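Local coordinates for protein DNA fragmentation factor subunit beta (Mus musculus, PDB 1V0D) that cuts DNA as a nuclease during apoptosis, degrading naked DNA and inducing DNA fragmentation and chromatin condensation, at residues 94-98 against 125-131; 155-160 against 207-212; 174-178 against 189-193; 231-235 against 309-315; 283-289 against 318-324. One frame throughout, in Å; residues are numbered along the deposited sequence.

Contact 1. Residues 94-98 against 125-131; sequences VFNEP and LLHHVSQ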
# COMPACT_ATOMS: atom_id res chain seq x y z
N VAL A 94 -15.57 23.28 -13.13
CA VAL A 94 -16.46 22.30 -13.74
C VAL A 94 -16.15 20.86 -13.33
O VAL A 94 -17.06 20.03 -13.21
CB VAL A 94 -16.40 22.39 -15.27
CG1 VAL A 94 -17.47 21.51 -15.89
CG2 VAL A 94 -16.55 23.83 -15.71
N PHE A 95 -14.87 20.57 -13.13
CA PHE A 95 -14.41 19.23 -12.76
C PHE A 95 -14.63 18.81 -11.32
O PHE A 95 -14.28 17.69 -10.94
CB PHE A 95 -12.92 19.09 -13.07
CG PHE A 95 -12.63 18.75 -14.50
CD1 PHE A 95 -11.72 19.51 -15.24
CD2 PHE A 95 -13.24 17.66 -15.11
CE1 PHE A 95 -11.42 19.19 -16.56
CE2 PHE A 95 -12.95 17.33 -16.43
CZ PHE A 95 -12.03 18.09 -17.16
N ASN A 96 -15.21 19.68 -10.50
CA ASN A 96 -15.41 19.31 -9.10
C ASN A 96 -16.81 18.78 -8.79
O ASN A 96 -16.94 17.68 -8.27
CB ASN A 96 -15.09 20.49 -8.19
CG ASN A 96 -14.19 20.08 -7.03
OD1 ASN A 96 -14.52 19.18 -6.26
ND2 ASN A 96 -13.04 20.74 -6.92
N GLU A 97 -17.84 19.56 -9.11
CA GLU A 97 -19.20 19.12 -8.84
C GLU A 97 -19.77 18.24 -9.96
O GLU A 97 -20.01 18.71 -11.07
CB GLU A 97 -20.10 20.34 -8.60
CG GLU A 97 -19.65 21.19 -7.42
CD GLU A 97 -19.48 20.39 -6.14
OE1 GLU A 97 -20.49 19.84 -5.63
OE2 GLU A 97 -18.34 20.29 -5.63
N PRO A 98 -19.99 16.94 -9.67
CA PRO A 98 -20.52 15.93 -10.59
C PRO A 98 -21.98 16.15 -10.99
O PRO A 98 -22.43 17.29 -11.15
CB PRO A 98 -20.35 14.62 -9.81
CG PRO A 98 -19.21 14.91 -8.87
CD PRO A 98 -19.54 16.30 -8.41
N LEU A 125 -9.36 11.93 -13.26
CA LEU A 125 -10.50 12.83 -13.21
C LEU A 125 -11.80 12.08 -13.02
O LEU A 125 -12.62 12.44 -12.19
CB LEU A 125 -10.58 13.68 -14.47
CG LEU A 125 -9.64 14.89 -14.41
CD1 LEU A 125 -9.60 15.61 -15.75
CD2 LEU A 125 -10.13 15.82 -13.30
N LEU A 126 -11.98 11.01 -13.78
CA LEU A 126 -13.20 10.22 -13.66
C LEU A 126 -13.29 9.75 -12.22
O LEU A 126 -14.37 9.77 -11.62
CB LEU A 126 -13.14 9.02 -14.60
CG LEU A 126 -14.38 8.78 -15.47
CD1 LEU A 126 -14.30 7.36 -16.03
CD2 LEU A 126 -15.66 8.95 -14.66
N HIS A 127 -12.16 9.32 -11.67
CA HIS A 127 -12.12 8.85 -10.29
C HIS A 127 -12.58 9.97 -9.38
O HIS A 127 -13.52 9.80 -8.61
CB HIS A 127 -10.70 8.46 -9.89
CG HIS A 127 -10.56 8.13 -8.43
ND1 HIS A 127 -9.50 8.57 -7.66
CD2 HIS A 127 -11.35 7.41 -7.60
CE1 HIS A 127 -9.64 8.13 -6.43
NE2 HIS A 127 -10.75 7.42 -6.36
N HIS A 128 -11.91 11.11 -9.50
CA HIS A 128 -12.21 12.28 -8.68
C HIS A 128 -13.68 12.65 -8.69
O HIS A 128 -14.23 13.04 -7.66
CB HIS A 128 -11.38 13.46 -9.17
CG HIS A 128 -11.52 14.68 -8.33
ND1 HIS A 128 -12.69 15.39 -8.23
CD2 HIS A 128 -10.62 15.32 -7.54
CE1 HIS A 128 -12.51 16.42 -7.42
NE2 HIS A 128 -11.27 16.40 -6.99
N VAL A 129 -14.32 12.52 -9.85
CA VAL A 129 -15.73 12.87 -9.98
C VAL A 129 -16.70 11.75 -9.61
O VAL A 129 -17.69 12.01 -8.94
CB VAL A 129 -16.04 13.36 -11.40
CG1 VAL A 129 -17.51 13.68 -11.53
CG2 VAL A 129 -15.21 14.59 -11.70
N SER A 130 -16.43 10.52 -10.04
CA SER A 130 -17.30 9.38 -9.72
C SER A 130 -17.23 9.13 -8.22
O SER A 130 -16.75 8.10 -7.78
CB SER A 130 -16.83 8.11 -10.44
OG SER A 130 -17.04 8.17 -11.84
N GLN A 131 -17.72 10.09 -7.45
CA GLN A 131 -17.68 9.97 -6.00
C GLN A 131 -19.03 10.25 -5.33
O GLN A 131 -19.85 10.99 -5.85
CB GLN A 131 -16.60 10.91 -5.46
CG GLN A 131 -16.94 11.62 -4.16
CD GLN A 131 -17.94 12.74 -4.33
OE1 GLN A 131 -17.73 13.66 -5.13
NE2 GLN A 131 -19.05 12.68 -3.59
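With CG anti to the carbonyl carbon (chi1 -82°), Leu-125 sends its fork out to the ring of Phe-95, and CD1 sits over one face, offset toward the rim, at 3.7 Å from Phe-95 CZ. The two side chains cross at about a right angle in a CH-pi contact; a branched aliphatic end suits a flat aromatic face. Val-129 places its methyls on different partners: CG1, anti to the backbone N (chi1 178°), slides alongside Pro-98 CG at 3.4 Å, while CG2 meets Phe-95 O. The compact proline ring fits beside this beta-branched residue at the end of the helix. His-128 offers its edge, CE1 lying 3.6 Å from Asn-96 OD1 with ring and amide planes 78° apart. The contact thus packs the loop after helix 88-94 against the last turn of helix 116-129. Val-129 also touches Ile-103 of helix 103-111, and Phe-95 meets Phe-91 of the second subunit with ring planes nearly perpendicular, so these short helices share their packing with the dimer partner.

Contact 2. Residues 155-160 against 207-212; sequences KSGYLR and GSYFDR
The guanidinium of Arg-160 has Gly-157 CA over the centre of one face and Asp-211 OD2 near its plane at the edge. With CG anti to the backbone N and the chain bent at chi3, the arginine lies alongside Asp-211, pointing the same way, guanidinium and carboxylate planes 63° apart. They form a salt bridge, Arg-160 NH2 to Asp-211 OD2 at 3.4 Å, whose hydrogen bond is weak. An alanine in place of Arg-160 lacks the aliphatic stem that packs along Gly-207 and is likely to leave buried Asp-211 without this positive mate. The Phe-210 ring turns its edge to Leu-159 O, with Phe-210 CD2 3.5 Å from that oxygen. Gly-207 fits because a beta carbon there would run into Arg-160 O. Ser-156 OG approaches the guanidinium of Arg-212 at its edge, but both polar groups are held by Glu-136. The first turns of helix 155-175 are thereby joined to the loop after helix 186-202, and Tyr-247, beyond strand 243-244, packs on Ser-156 and Leu-159.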
# COMPACT_ATOMS: atom_id res chain seq x y z
N LYS A 155 -20.96 2.89 6.33
CA LYS A 155 -19.58 3.24 5.99
C LYS A 155 -18.75 3.52 7.25
O LYS A 155 -17.72 2.88 7.48
CB LYS A 155 -19.54 4.47 5.08
CG LYS A 155 -19.98 4.21 3.64
CD LYS A 155 -19.82 5.46 2.80
CE LYS A 155 -20.30 5.25 1.39
NZ LYS A 155 -20.36 6.54 0.64
N SER A 156 -19.19 4.49 8.05
CA SER A 156 -18.49 4.83 9.29
C SER A 156 -18.19 3.55 10.03
O SER A 156 -17.09 3.36 10.56
CB SER A 156 -19.35 5.73 10.18
OG SER A 156 -19.46 7.03 9.65
N GLY A 157 -19.18 2.67 10.07
CA GLY A 157 -19.04 1.41 10.77
C GLY A 157 -17.88 0.59 10.28
O GLY A 157 -17.14 0.02 11.07
N TYR A 158 -17.72 0.50 8.97
CA TYR A 158 -16.63 -0.30 8.43
C TYR A 158 -15.30 0.35 8.78
O TYR A 158 -14.40 -0.32 9.30
CB TYR A 158 -16.75 -0.44 6.91
CG TYR A 158 -15.53 -1.12 6.32
CD1 TYR A 158 -15.25 -2.46 6.57
CD2 TYR A 158 -14.61 -0.39 5.56
CE1 TYR A 158 -14.08 -3.06 6.09
CE2 TYR A 158 -13.44 -0.98 5.07
CZ TYR A 158 -13.18 -2.31 5.34
OH TYR A 158 -12.03 -2.87 4.86
N LEU A 159 -15.16 1.65 8.50
CA LEU A 159 -13.93 2.37 8.79
C LEU A 159 -13.58 2.31 10.28
O LEU A 159 -12.41 2.26 10.66
CB LEU A 159 -14.05 3.82 8.32
CG LEU A 159 -13.23 4.15 7.07
CD1 LEU A 159 -13.23 3.00 6.09
CD2 LEU A 159 -13.81 5.39 6.42
N ARG A 160 -14.60 2.31 11.13
CA ARG A 160 -14.39 2.22 12.56
C ARG A 160 -13.71 0.87 12.81
O ARG A 160 -12.66 0.79 13.46
CB ARG A 160 -15.73 2.28 13.29
CG ARG A 160 -15.63 2.46 14.79
CD ARG A 160 -17.01 2.63 15.38
NE ARG A 160 -17.82 3.54 14.57
CZ ARG A 160 -19.14 3.49 14.47
NH1 ARG A 160 -19.83 2.56 15.14
NH2 ARG A 160 -19.79 4.35 13.69
N GLY A 207 -11.38 2.94 17.56
CA GLY A 207 -11.88 2.88 16.19
C GLY A 207 -12.51 4.21 15.83
O GLY A 207 -12.73 4.55 14.66
N SER A 208 -12.80 4.98 16.87
CA SER A 208 -13.39 6.30 16.74
C SER A 208 -12.53 7.21 15.84
O SER A 208 -13.04 8.10 15.17
CB SER A 208 -13.52 6.90 18.13
OG SER A 208 -13.64 8.30 18.06
N TYR A 209 -11.23 6.96 15.82
CA TYR A 209 -10.34 7.77 15.01
C TYR A 209 -10.72 7.85 13.54
O TYR A 209 -10.51 8.88 12.91
CB TYR A 209 -8.89 7.24 15.09
CG TYR A 209 -8.20 7.49 16.41
CD1 TYR A 209 -8.59 8.53 17.26
CD2 TYR A 209 -7.11 6.70 16.80
CE1 TYR A 209 -7.91 8.77 18.46
CE2 TYR A 209 -6.43 6.94 18.00
CZ TYR A 209 -6.84 7.98 18.81
OH TYR A 209 -6.17 8.22 19.99
N PHE A 210 -11.29 6.78 12.98
CA PHE A 210 -11.64 6.78 11.55
C PHE A 210 -13.07 7.12 11.19
O PHE A 210 -13.36 7.35 10.02
CB PHE A 210 -11.31 5.44 10.90
CG PHE A 210 -9.85 5.21 10.65
CD1 PHE A 210 -8.90 6.14 11.06
CD2 PHE A 210 -9.42 4.05 10.03
CE1 PHE A 210 -7.55 5.91 10.86
CE2 PHE A 210 -8.07 3.80 9.82
CZ PHE A 210 -7.13 4.74 10.24
N ASP A 211 -13.98 7.14 12.16
CA ASP A 211 -15.36 7.42 11.79
C ASP A 211 -15.86 8.84 12.02
O ASP A 211 -15.86 9.35 13.14
CB ASP A 211 -16.28 6.35 12.41
CG ASP A 211 -17.25 6.91 13.44
OD1 ASP A 211 -16.91 6.88 14.63
OD2 ASP A 211 -18.35 7.35 13.04
N ARG A 212 -16.26 9.48 10.92
CA ARG A 212 -16.80 10.83 10.98
C ARG A 212 -18.03 10.70 11.86
O ARG A 212 -18.40 9.61 12.28
CB ARG A 212 -17.18 11.31 9.58
CG ARG A 212 -18.05 10.35 8.76
CD ARG A 212 -18.25 10.85 7.32
NE ARG A 212 -19.22 10.04 6.57
CZ ARG A 212 -19.47 10.17 5.26
NH1 ARG A 212 -18.83 11.08 4.53
NH2 ARG A 212 -20.38 9.40 4.69

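Contact 3. Residues 174-178 against 189-193; sequences VSAYT and YLRVL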
# COMPACT_ATOMS: atom_id res chain seq x y z
N VAL A 174 2.35 -6.60 20.62
CA VAL A 174 2.90 -6.39 21.96
C VAL A 174 2.92 -7.67 22.80
O VAL A 174 3.85 -7.88 23.58
CB VAL A 174 2.14 -5.27 22.70
CG1 VAL A 174 2.69 -5.12 24.11
CG2 VAL A 174 2.28 -3.96 21.94
N SER A 175 1.89 -8.52 22.67
CA SER A 175 1.85 -9.79 23.42
C SER A 175 2.95 -10.71 22.91
O SER A 175 3.75 -11.24 23.69
CB SER A 175 0.51 -10.49 23.24
OG SER A 175 -0.48 -9.87 24.04
N ALA A 176 2.99 -10.88 21.60
CA ALA A 176 3.99 -11.71 20.95
C ALA A 176 5.40 -11.50 21.53
O ALA A 176 6.29 -12.33 21.34
CB ALA A 176 4.00 -11.41 19.46
N TYR A 177 5.60 -10.40 22.25
CA TYR A 177 6.91 -10.10 22.81
C TYR A 177 7.14 -10.69 24.20
O TYR A 177 8.28 -10.79 24.65
CB TYR A 177 7.11 -8.58 22.87
CG TYR A 177 8.55 -8.14 23.05
CD1 TYR A 177 9.44 -8.18 21.98
CD2 TYR A 177 9.01 -7.67 24.28
CE1 TYR A 177 10.76 -7.75 22.13
CE2 TYR A 177 10.32 -7.24 24.44
CZ TYR A 177 11.20 -7.27 23.36
OH TYR A 177 12.50 -6.82 23.49
N THR A 178 6.06 -11.09 24.88
CA THR A 178 6.20 -11.64 26.22
C THR A 178 7.28 -12.71 26.32
O THR A 178 7.87 -12.91 27.38
CB THR A 178 4.87 -12.25 26.73
OG1 THR A 178 3.81 -11.30 26.59
CG2 THR A 178 4.98 -12.63 28.20
N TYR A 189 4.52 -8.61 33.10
CA TYR A 189 4.32 -8.15 31.73
C TYR A 189 2.90 -8.47 31.32
O TYR A 189 2.18 -7.60 30.81
CB TYR A 189 5.29 -8.84 30.78
CG TYR A 189 5.35 -8.24 29.39
CD1 TYR A 189 6.22 -7.20 29.09
CD2 TYR A 189 4.57 -8.76 28.36
CE1 TYR A 189 6.33 -6.70 27.80
CE2 TYR A 189 4.67 -8.27 27.06
CZ TYR A 189 5.56 -7.24 26.78
OH TYR A 189 5.70 -6.79 25.49
N LEU A 190 2.49 -9.71 31.54
CA LEU A 190 1.14 -10.15 31.18
C LEU A 190 0.10 -9.41 32.01
O LEU A 190 -1.00 -9.12 31.52
CB LEU A 190 1.01 -11.66 31.38
CG LEU A 190 1.97 -12.48 30.50
CD1 LEU A 190 1.89 -13.95 30.88
CD2 LEU A 190 1.64 -12.26 29.03
N ARG A 191 0.43 -9.12 33.25
CA ARG A 191 -0.48 -8.38 34.12
C ARG A 191 -0.68 -6.98 33.52
O ARG A 191 -1.81 -6.50 33.41
CB ARG A 191 0.10 -8.26 35.53
CG ARG A 191 -0.66 -7.28 36.42
CD ARG A 191 0.30 -6.39 37.20
NE ARG A 191 -0.28 -5.08 37.55
CZ ARG A 191 -0.71 -4.19 36.66
NH1 ARG A 191 -0.64 -4.44 35.36
NH2 ARG A 191 -1.21 -3.03 37.08
N VAL A 192 0.43 -6.34 33.14
CA VAL A 192 0.40 -5.00 32.56
C VAL A 192 -0.31 -5.05 31.21
O VAL A 192 -1.21 -4.25 30.94
CB VAL A 192 1.85 -4.44 32.34
CG1 VAL A 192 1.80 -3.15 31.54
CG2 VAL A 192 2.51 -4.17 33.68
N LEU A 193 0.10 -6.00 30.38
CA LEU A 193 -0.50 -6.16 29.06
C LEU A 193 -2.00 -6.41 29.18
O LEU A 193 -2.76 -6.15 28.24
CB LEU A 193 0.18 -7.32 28.33
CG LEU A 193 -0.12 -7.39 26.84
CD1 LEU A 193 1.07 -8.02 26.10
CD2 LEU A 193 -1.40 -8.18 26.61
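A helical hairpin is pinned here near its turn, where Tyr-189 on helix 186-202 reaches the C-terminal end of helix 155-175. Tyr-189 OH donates to Val-174 O over 2.9 Å, the donor tilted 20° from the carbonyl plane, and the carbonyl lies at the edge of the tyrosine ring. Tyrosine suits the place: with CG anti to the backbone N (chi1 -169°) it is long enough to span the helices, and it ends in a donor for a carbonyl of the terminal turn. Tyr-189 OH also lies 3.5 Å from Tyr-177 CB, the two tyrosine side chains crossing at about a right angle. Thr-178 uses both branches. Thr-178 OG1 bonds back to Ser-175 O at 2.9 Å, in the carbonyl plane and on a lone pair; Thr-178 N grips the same oxygen, closing a type I turn from Ser-175 to Thr-178. Thr-178 CG2 meets Leu-190 CD2 at 3.5 Å. Leu-193 fills the space one turn further along, its CD1 3.9 Å from Val-174 CG1. Tyr-177 and Tyr-189 pack on helix 267-281. The contact thus lies beside the bend of an antiparallel helical hairpin formed by helices 155-175 and 186-202.

Contact 4. Residues 231-235 against 309-315; sequences GPFDL and KKTTHKL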
# COMPACT_ATOMS: atom_id res chain seq x y z
N GLY A 231 2.03 14.69 7.60
CA GLY A 231 3.43 14.76 7.21
C GLY A 231 4.30 13.73 7.92
O GLY A 231 3.84 13.08 8.86
N PRO A 232 5.55 13.53 7.49
CA PRO A 232 6.37 12.53 8.19
C PRO A 232 6.52 12.81 9.69
O PRO A 232 6.21 13.90 10.17
CB PRO A 232 7.69 12.55 7.42
CG PRO A 232 7.72 13.92 6.82
CD PRO A 232 6.30 14.14 6.38
N PHE A 233 7.01 11.81 10.42
CA PHE A 233 7.19 11.91 11.87
C PHE A 233 8.11 13.04 12.33
O PHE A 233 7.87 13.64 13.38
CB PHE A 233 7.74 10.59 12.41
CG PHE A 233 9.24 10.48 12.34
CD1 PHE A 233 10.03 10.81 13.44
CD2 PHE A 233 9.87 10.05 11.18
CE1 PHE A 233 11.42 10.71 13.38
CE2 PHE A 233 11.26 9.96 11.11
CZ PHE A 233 12.04 10.28 12.21
N ASP A 234 9.14 13.32 11.54
CA ASP A 234 10.10 14.36 11.87
C ASP A 234 9.77 15.75 11.30
O ASP A 234 10.64 16.60 11.19
CB ASP A 234 11.49 13.94 11.40
CG ASP A 234 11.56 13.73 9.90
OD1 ASP A 234 10.52 13.92 9.22
OD2 ASP A 234 12.65 13.38 9.40
N LEU A 235 8.52 15.96 10.91
CA LEU A 235 8.10 17.26 10.39
C LEU A 235 6.78 17.69 11.00
O LEU A 235 6.03 16.86 11.53
CB LEU A 235 7.98 17.24 8.86
CG LEU A 235 9.27 17.16 8.05
CD1 LEU A 235 8.95 17.49 6.59
CD2 LEU A 235 10.30 18.16 8.58
N LYS A 309 8.20 7.62 6.54
CA LYS A 309 9.61 7.31 6.48
C LYS A 309 9.79 5.98 7.20
O LYS A 309 9.42 5.84 8.37
CB LYS A 309 10.44 8.41 7.14
CG LYS A 309 10.35 9.72 6.38
CD LYS A 309 11.24 10.81 6.97
CE LYS A 309 11.06 12.11 6.17
NZ LYS A 309 11.84 13.25 6.73
N LYS A 310 10.32 5.00 6.49
CA LYS A 310 10.55 3.68 7.04
C LYS A 310 11.94 3.62 7.65
O LYS A 310 12.41 2.56 8.04
CB LYS A 310 10.42 2.62 5.95
CG LYS A 310 8.98 2.29 5.56
CD LYS A 310 8.28 1.56 6.70
CE LYS A 310 6.96 0.94 6.23
NZ LYS A 310 6.29 0.13 7.30
N THR A 311 12.59 4.78 7.72
CA THR A 311 13.92 4.88 8.30
C THR A 311 13.75 4.93 9.80
O THR A 311 12.63 5.07 10.30
CB THR A 311 14.62 6.17 7.87
OG1 THR A 311 14.36 6.40 6.48
CG2 THR A 311 16.12 6.04 8.09
N THR A 312 14.85 4.83 10.52
CA THR A 312 14.79 4.87 11.97
C THR A 312 14.38 6.24 12.47
O THR A 312 14.85 7.25 11.97
CB THR A 312 16.14 4.54 12.60
OG1 THR A 312 16.64 3.32 12.04
CG2 THR A 312 16.00 4.37 14.11
N HIS A 313 13.46 6.25 13.43
CA HIS A 313 13.01 7.49 14.07
C HIS A 313 14.00 7.51 15.23
O HIS A 313 13.92 6.67 16.14
CB HIS A 313 11.58 7.33 14.62
CG HIS A 313 10.53 7.14 13.57
ND1 HIS A 313 10.82 6.67 12.30
CD2 HIS A 313 9.19 7.32 13.61
CE1 HIS A 313 9.70 6.58 11.61
NE2 HIS A 313 8.70 6.97 12.38
N LYS A 314 14.95 8.43 15.21
CA LYS A 314 15.96 8.47 16.26
C LYS A 314 15.45 9.00 17.61
O LYS A 314 16.16 9.71 18.32
CB LYS A 314 17.16 9.28 15.77
N LEU A 315 14.22 8.63 17.97
CA LEU A 315 13.64 9.09 19.23
C LEU A 315 13.71 8.02 20.32
O LEU A 315 13.92 6.84 20.05
CB LEU A 315 12.17 9.49 19.03
CG LEU A 315 11.74 10.65 18.13
CD1 LEU A 315 12.70 11.81 18.28
CD2 LEU A 315 11.71 10.18 16.70
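An aromatic stack and a salt bridge join two loops next to the metal sites: Phe-233 and Asp-234, between zinc ligands Cys-229 and Cys-238, meet Lys-309 and His-313, which follow zinc ligand Cys-307 and magnesium ligand His-308. The rings of Phe-233 and His-313 lie face to face, centroids 3.6 Å apart and planes 4° apart. Asp-234 CB covers the opposite face of the phenylalanine, while Leu-315 CD2 approaches Phe-233 CE1 obliquely. Lys-309 runs extended past Pro-232, its CE 3.6 Å from Pro-232 CB, to the Asp-234 carboxylate. There Lys-309 NZ bonds Asp-234 OD2 at 2.8 Å on its syn lone pair and, weakly, Asp-234 OD1 at 2.9 Å. Proline suits a lysine's aliphatic stem, and aspartate its charged end. Within its own loop His-313 ND1 donates to Thr-311 O at 3.1 Å. The histidine is fixed in two ways, by a flat hydrophobic plate against its face and by bonds at its edge, including one from NE2 to magnesium ligand Asp-262, consistent with a second-shell role at the magnesium site.

Contact 5. Residues 283-289 against 318-324; sequences REVNWEY and DRSRIYR
Val-285 and Tyr-323 form a single antiparallel beta bridge, a non-hydrogen-bonded pair flanked by Asn-286 N to Ile-322 O at 2.8 Å and Arg-324 N to Glu-284 O at 2.9 Å, just ahead of helix 287-295. The Arg-283 guanidinium lies on one face of the Tyr-323 ring, planes 26° apart, in an off-centre cation-pi stack, its NH2 paired with Asp-281; Ile-322 CG2 covers the opposite face. Arg-324 stretches across the start of the helix, its guanidinium edge turned to two carboxylates. Glu-288 OE1 takes Arg-324 NH2 on its syn lone pair at 2.7 Å, and Glu-284 OE2 takes Arg-324 NE weakly at 3.2 Å, so the one guanidinium is shared between two acids and probably eases their repulsion. Asn-286 suits its place because its ND2 can donate to Arg-321 O at 2.9 Å. With CG anti to the backbone N, Tyr-289 carries its ring toward Arg-321, whose CB sits over the ring centre, guanidinium and ring planes 45° apart. Replacing Tyr-289 with an alanine would probably leave Arg-321 without the surface it packs on and a backbone amide without its acceptor. That amide, Asp-318 N, points at Tyr-289 OH over 3.0 Å, nearly straight at 168°.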
# COMPACT_ATOMS: atom_id res chain seq x y z
N ARG A 283 11.15 -0.91 39.78
CA ARG A 283 10.32 0.22 40.18
C ARG A 283 8.93 0.00 39.58
O ARG A 283 8.77 -0.76 38.63
CB ARG A 283 10.92 1.54 39.69
CG ARG A 283 11.98 2.13 40.62
CD ARG A 283 12.82 3.20 39.93
NE ARG A 283 13.64 2.63 38.85
CZ ARG A 283 14.30 3.34 37.93
NH1 ARG A 283 14.25 4.67 37.94
NH2 ARG A 283 14.99 2.71 37.00
N GLU A 284 7.93 0.65 40.15
CA GLU A 284 6.57 0.50 39.65
C GLU A 284 6.43 1.22 38.31
O GLU A 284 6.70 2.42 38.21
CB GLU A 284 5.58 1.08 40.66
CG GLU A 284 4.25 0.35 40.74
CD GLU A 284 3.19 1.22 41.40
OE1 GLU A 284 3.54 1.93 42.38
OE2 GLU A 284 2.01 1.19 40.95
N VAL A 285 5.98 0.49 37.29
CA VAL A 285 5.84 1.05 35.96
C VAL A 285 4.55 1.82 35.69
O VAL A 285 3.45 1.34 35.95
CB VAL A 285 5.96 -0.04 34.90
CG1 VAL A 285 5.75 0.56 33.53
CG2 VAL A 285 7.32 -0.68 34.98
N ASN A 286 4.71 3.02 35.15
CA ASN A 286 3.58 3.87 34.80
C ASN A 286 3.08 3.42 33.43
O ASN A 286 3.19 4.15 32.44
CB ASN A 286 4.02 5.33 34.75
CG ASN A 286 2.96 6.24 34.17
OD1 ASN A 286 1.76 6.00 34.34
ND2 ASN A 286 3.39 7.29 33.48
N TRP A 287 2.51 2.21 33.40
CA TRP A 287 2.01 1.63 32.16
C TRP A 287 1.09 2.52 31.32
O TRP A 287 1.01 2.35 30.11
CB TRP A 287 1.33 0.27 32.43
CG TRP A 287 0.04 0.32 33.17
CD1 TRP A 287 -0.17 0.06 34.49
CD2 TRP A 287 -1.25 0.65 32.62
NE1 TRP A 287 -1.50 0.21 34.81
CE2 TRP A 287 -2.18 0.58 33.68
CE3 TRP A 287 -1.70 1.01 31.34
CZ2 TRP A 287 -3.55 0.84 33.49
CZ3 TRP A 287 -3.06 1.28 31.16
CH2 TRP A 287 -3.97 1.19 32.23
N GLU A 288 0.41 3.47 31.96
CA GLU A 288 -0.47 4.35 31.19
C GLU A 288 0.33 5.12 30.14
O GLU A 288 -0.17 5.44 29.06
CB GLU A 288 -1.19 5.35 32.12
CG GLU A 288 -2.34 4.76 32.92
CD GLU A 288 -1.88 3.84 34.05
OE1 GLU A 288 -0.64 3.70 34.24
OE2 GLU A 288 -2.74 3.27 34.75
N TYR A 289 1.59 5.43 30.48
CA TYR A 289 2.47 6.17 29.57
C TYR A 289 2.71 5.37 28.30
O TYR A 289 2.57 5.91 27.19
CB TYR A 289 3.80 6.49 30.27
CG TYR A 289 4.83 7.12 29.36
CD1 TYR A 289 4.51 8.22 28.58
CD2 TYR A 289 6.11 6.58 29.23
CE1 TYR A 289 5.43 8.77 27.69
CE2 TYR A 289 7.05 7.12 28.35
CZ TYR A 289 6.70 8.21 27.57
OH TYR A 289 7.60 8.74 26.65
N ASP A 318 10.49 9.01 27.24
CA ASP A 318 10.78 10.03 28.22
C ASP A 318 11.13 9.45 29.59
O ASP A 318 10.26 9.03 30.35
CB ASP A 318 9.59 10.98 28.34
CG ASP A 318 9.80 12.04 29.38
OD1 ASP A 318 9.11 13.08 29.34
OD2 ASP A 318 10.66 11.84 30.26
N ARG A 319 12.42 9.44 29.86
CA ARG A 319 13.01 8.92 31.10
C ARG A 319 12.19 9.22 32.36
O ARG A 319 12.09 8.39 33.25
CB ARG A 319 14.44 9.50 31.21
CG ARG A 319 15.15 9.44 32.56
CD ARG A 319 14.81 10.65 33.42
NE ARG A 319 15.01 10.39 34.84
CZ ARG A 319 14.72 9.23 35.43
NH1 ARG A 319 14.23 8.21 34.73
NH2 ARG A 319 14.92 9.08 36.73
N SER A 320 11.59 10.40 32.40
CA SER A 320 10.82 10.82 33.57
C SER A 320 9.37 10.35 33.66
O SER A 320 8.73 10.52 34.70
CB SER A 320 10.84 12.34 33.63
OG SER A 320 10.06 12.87 32.57
N ARG A 321 8.83 9.78 32.58
CA ARG A 321 7.43 9.33 32.61
C ARG A 321 7.27 7.82 32.65
O ARG A 321 6.16 7.31 32.68
CB ARG A 321 6.69 9.86 31.38
CG ARG A 321 6.75 11.37 31.22
CD ARG A 321 6.04 11.80 29.95
NE ARG A 321 4.62 11.44 29.93
CZ ARG A 321 3.83 11.58 28.88
NH1 ARG A 321 4.32 12.09 27.75
NH2 ARG A 321 2.55 11.23 28.94
N ILE A 322 8.39 7.10 32.66
CA ILE A 322 8.34 5.65 32.67
C ILE A 322 7.86 5.04 33.98
O ILE A 322 7.07 4.08 33.97
CB ILE A 322 9.72 5.07 32.27
CG1 ILE A 322 10.01 5.43 30.81
CG2 ILE A 322 9.74 3.56 32.48
CD1 ILE A 322 11.38 5.02 30.31
N TYR A 323 8.30 5.59 35.12
CA TYR A 323 7.89 5.04 36.41
C TYR A 323 6.95 5.93 37.22
O TYR A 323 6.95 7.15 37.08
CB TYR A 323 9.11 4.71 37.26
CG TYR A 323 10.10 3.78 36.59
CD1 TYR A 323 11.26 4.27 36.02
CD2 TYR A 323 9.87 2.41 36.55
CE1 TYR A 323 12.17 3.43 35.41
CE2 TYR A 323 10.77 1.55 35.94
CZ TYR A 323 11.92 2.07 35.37
OH TYR A 323 12.82 1.24 34.74
N ARG A 324 6.15 5.30 38.07
CA ARG A 324 5.21 6.03 38.91
C ARG A 324 5.95 6.73 40.03
O ARG A 324 6.77 6.11 40.72
CB ARG A 324 4.17 5.08 39.52
CG ARG A 324 3.15 4.53 38.54
CD ARG A 324 2.03 3.83 39.29
NE ARG A 324 1.24 2.94 38.43
CZ ARG A 324 0.62 3.33 37.33
NH1 ARG A 324 0.68 4.59 36.93
NH2 ARG A 324 -0.08 2.45 36.62
O HOH W 1 2.52 9.89 31.48

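From the N terminus, contact 1 closes first, folding a short loop back on helix 116-129 at one end of the chain before any other contact opens. Contact 2 then spans a long stretch, from the start of helix 155-175 to the loop beyond helix 186-202; contact 3 falls wholly within that span and ties the same two helices together near their turn. Contacts 4 and 5 follow in series with these but cross each other: residues 231-235 reach forward to 309-315, while 283-289 pair with 318-324. Contact 4 thus joins the loops at the metal sites, and contact 5 joins the loop 318-324 near the C terminus to the start of helix 287-295. Contacts 3 and 5 touch through Val-192 and Trp-287.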